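PDB 5GT5: pectate lyase from Paenibacillus sp. 0602, which cleaves alpha-1,4-galacturonan chains of pectate by elimination, probably internally and on partly methylated pectin as well. Local coordinates for residues 184-189 / 261-266. The protein carries 1 engineered substitution. Sequence-based numbering, arbitrary orientation.
Sequences SGVTIS and LSITLH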
loop_
_atom_site.group_PDB
_atom_site.type_symbol
_atom_site.label_atom_id
_atom_site.label_comp_id
_atom_site.label_asym_id
_atom_site.label_seq_id
_atom_site.Cartn_x
_atom_site.Cartn_y
_atom_site.Cartn_z
ATOM N N SER A 184 -5.196 -3.222 4.705
ATOM C CA SER A 184 -4.395 -2.314 5.542
ATOM C C SER A 184 -4.594 -0.856 5.138
ATOM O O SER A 184 -5.131 -0.541 4.060
ATOM C CB SER A 184 -2.906 -2.661 5.468
ATOM O OG SER A 184 -2.443 -2.547 4.136
ATOM N N GLY A 185 -4.190 0.051 6.008
ATOM C CA GLY A 185 -4.198 1.469 5.691
ATOM C C GLY A 185 -5.585 2.092 5.720
ATOM O O GLY A 185 -5.916 2.909 4.856
ATOM N N VAL A 186 -6.406 1.730 6.698
ATOM C CA VAL A 186 -7.774 2.223 6.762
ATOM C C VAL A 186 -7.880 3.288 7.852
ATOM O O VAL A 186 -7.379 3.088 8.956
ATOM C CB VAL A 186 -8.741 1.073 7.086
ATOM C CG1 VAL A 186 -10.198 1.581 7.152
ATOM C CG2 VAL A 186 -8.565 -0.069 6.092
ATOM N N THR A 187 -8.506 4.418 7.514
ATOM C CA THR A 187 -8.910 5.405 8.507
ATOM C C THR A 187 -10.380 5.662 8.365
ATOM O O THR A 187 -10.862 5.928 7.255
ATOM C CB THR A 187 -8.147 6.734 8.375
ATOM O OG1 THR A 187 -6.767 6.503 8.676
ATOM C CG2 THR A 187 -8.715 7.793 9.353
ATOM N N ILE A 188 -11.092 5.582 9.487
ATOM C CA ILE A 188 -12.475 6.017 9.516
ATOM C C ILE A 188 -12.625 7.178 10.491
ATOM O O ILE A 188 -12.352 7.025 11.692
ATOM C CB ILE A 188 -13.445 4.864 9.910
ATOM C CG1 ILE A 188 -13.215 3.599 9.055
ATOM C CG2 ILE A 188 -14.888 5.350 9.820
ATOM C CD1 ILE A 188 -14.161 2.404 9.367
ATOM N N SER A 189 -13.034 8.354 9.978
ATOM C CA SER A 189 -13.023 9.552 10.817
ATOM C C SER A 189 -14.253 10.413 10.637
ATOM O O SER A 189 -14.936 10.355 9.598
ATOM C CB SER A 189 -11.760 10.390 10.595
ATOM O OG SER A 189 -11.659 10.827 9.241
ATOM N N LEU A 261 -3.821 -6.451 9.015
ATOM C CA LEU A 261 -4.902 -5.485 9.176
ATOM C C LEU A 261 -4.446 -4.280 9.953
ATOM O O LEU A 261 -3.816 -4.435 11.010
ATOM C CB LEU A 261 -6.099 -6.129 9.867
ATOM C CG LEU A 261 -6.739 -7.317 9.157
ATOM C CD1 LEU A 261 -7.499 -8.192 10.160
ATOM C CD2 LEU A 261 -7.656 -6.873 8.000
ATOM N N SER A 262 -4.748 -3.092 9.446
ATOM C CA SER A 262 -4.526 -1.880 10.217
ATOM C C SER A 262 -5.683 -0.921 9.996
ATOM O O SER A 262 -6.217 -0.768 8.863
ATOM C CB SER A 262 -3.171 -1.223 9.919
ATOM O OG SER A 262 -3.077 -0.748 8.569
ATOM N N ILE A 263 -6.112 -0.318 11.103
ATOM C CA ILE A 263 -7.226 0.616 11.071
ATOM C C ILE A 263 -7.113 1.686 12.159
ATOM O O ILE A 263 -6.716 1.400 13.291
ATOM C CB ILE A 263 -8.572 -0.148 11.163
ATOM C CG1 ILE A 263 -9.733 0.801 10.921
ATOM C CG2 ILE A 263 -8.775 -0.867 12.509
ATOM C CD1 ILE A 263 -11.054 0.063 10.615
ATOM N N THR A 264 -7.436 2.921 11.782
ATOM C CA THR A 264 -7.559 4.042 12.704
ATOM C C THR A 264 -8.992 4.498 12.710
ATOM O O THR A 264 -9.581 4.728 11.637
ATOM C CB THR A 264 -6.693 5.232 12.248
ATOM O OG1 THR A 264 -5.343 4.789 12.080
ATOM C CG2 THR A 264 -6.750 6.383 13.243
ATOM N N LEU A 265 -9.560 4.664 13.911
ATOM C CA LEU A 265 -10.904 5.259 14.104
ATOM C C LEU A 265 -10.737 6.548 14.907
ATOM O O LEU A 265 -10.106 6.519 15.968
ATOM C CB LEU A 265 -11.796 4.314 14.924
ATOM C CG LEU A 265 -11.871 2.861 14.437
ATOM C CD1 LEU A 265 -12.688 2.025 15.405
ATOM C CD2 LEU A 265 -12.464 2.784 13.022
ATOM N N HIS A 266 -11.285 7.671 14.462
ATOM C CA HIS A 266 -11.165 8.875 15.281
ATOM C C HIS A 266 -12.244 9.889 15.009
ATOM O O HIS A 266 -12.737 10.007 13.869
ATOM C CB HIS A 266 -9.753 9.500 15.226
ATOM C CG HIS A 266 -9.462 10.288 14.001
ATOM N ND1 HIS A 266 -9.765 11.636 13.896
ATOM C CD2 HIS A 266 -8.858 9.949 12.834
ATOM C CE1 HIS A 266 -9.384 12.074 12.717
ATOM N NE2 HIS A 266 -8.824 11.070 12.046
HETATM O O HOH W 1 -8.686 11.718 9.331
#
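Two successive rungs of the right-handed parallel beta-helix of polysaccharide lyase family 1 meet here, 184-189 pairing with 261-266 so that Val186 faces Ile263 and Ser189 faces His266. The strand axes come within 4.6 Å and run parallel at 12°. Main-chain bonds alternate in direction: Val186 O accepts Thr264 N at 2.8 Å, Ile188 N gives to Thr264 O, and Ile188 O takes His266 N. At the start the pairing changes character. Gly185, with a positive phi, turns its N to the side-chain Ser262 OG, 2.9 Å away and almost straight at 174°, while the following bond from Val186 N to Ser262 O is weak. Branched aliphatics stack rung on rung on the face of Val186 and Ile188: Val186 CG1 lies against Ile263 CD1 at 3.9 Å, the tip of Ile188 meets that same methyl, and Leu265 CD2 comes up alongside Ile188 CB. Val177 and Ser179 of strand 177-180 adjoin this face. Thr187 and Thr264 lie side by side on the other face, their hydroxyls turned to separate partners, Thr10 O and Ser13 N for the first, Tyr409 OH and Phe12 N for the second. Next to them, His266 has CG between its backbone N and carbonyl carbon (chi1 78°), which brings one face of the ring against Ser189 CB, offset toward the rim; Tyr288 stacks on the ring from the next rung. This CH-pi contact puts Ser189 CB 3.6 Å from the imidazole centroid. A water 2.8 Å from His266 NE2 links the ring to Ser189 OG. An alanine in place of His266 would probably leave Ser189 CB and Tyr288 without their ring partner and the bridging water without its nitrogen. Ser189 OG, also bonded to Asp165 and Trp163, receives that water's hydrogen bond at 3.1 Å.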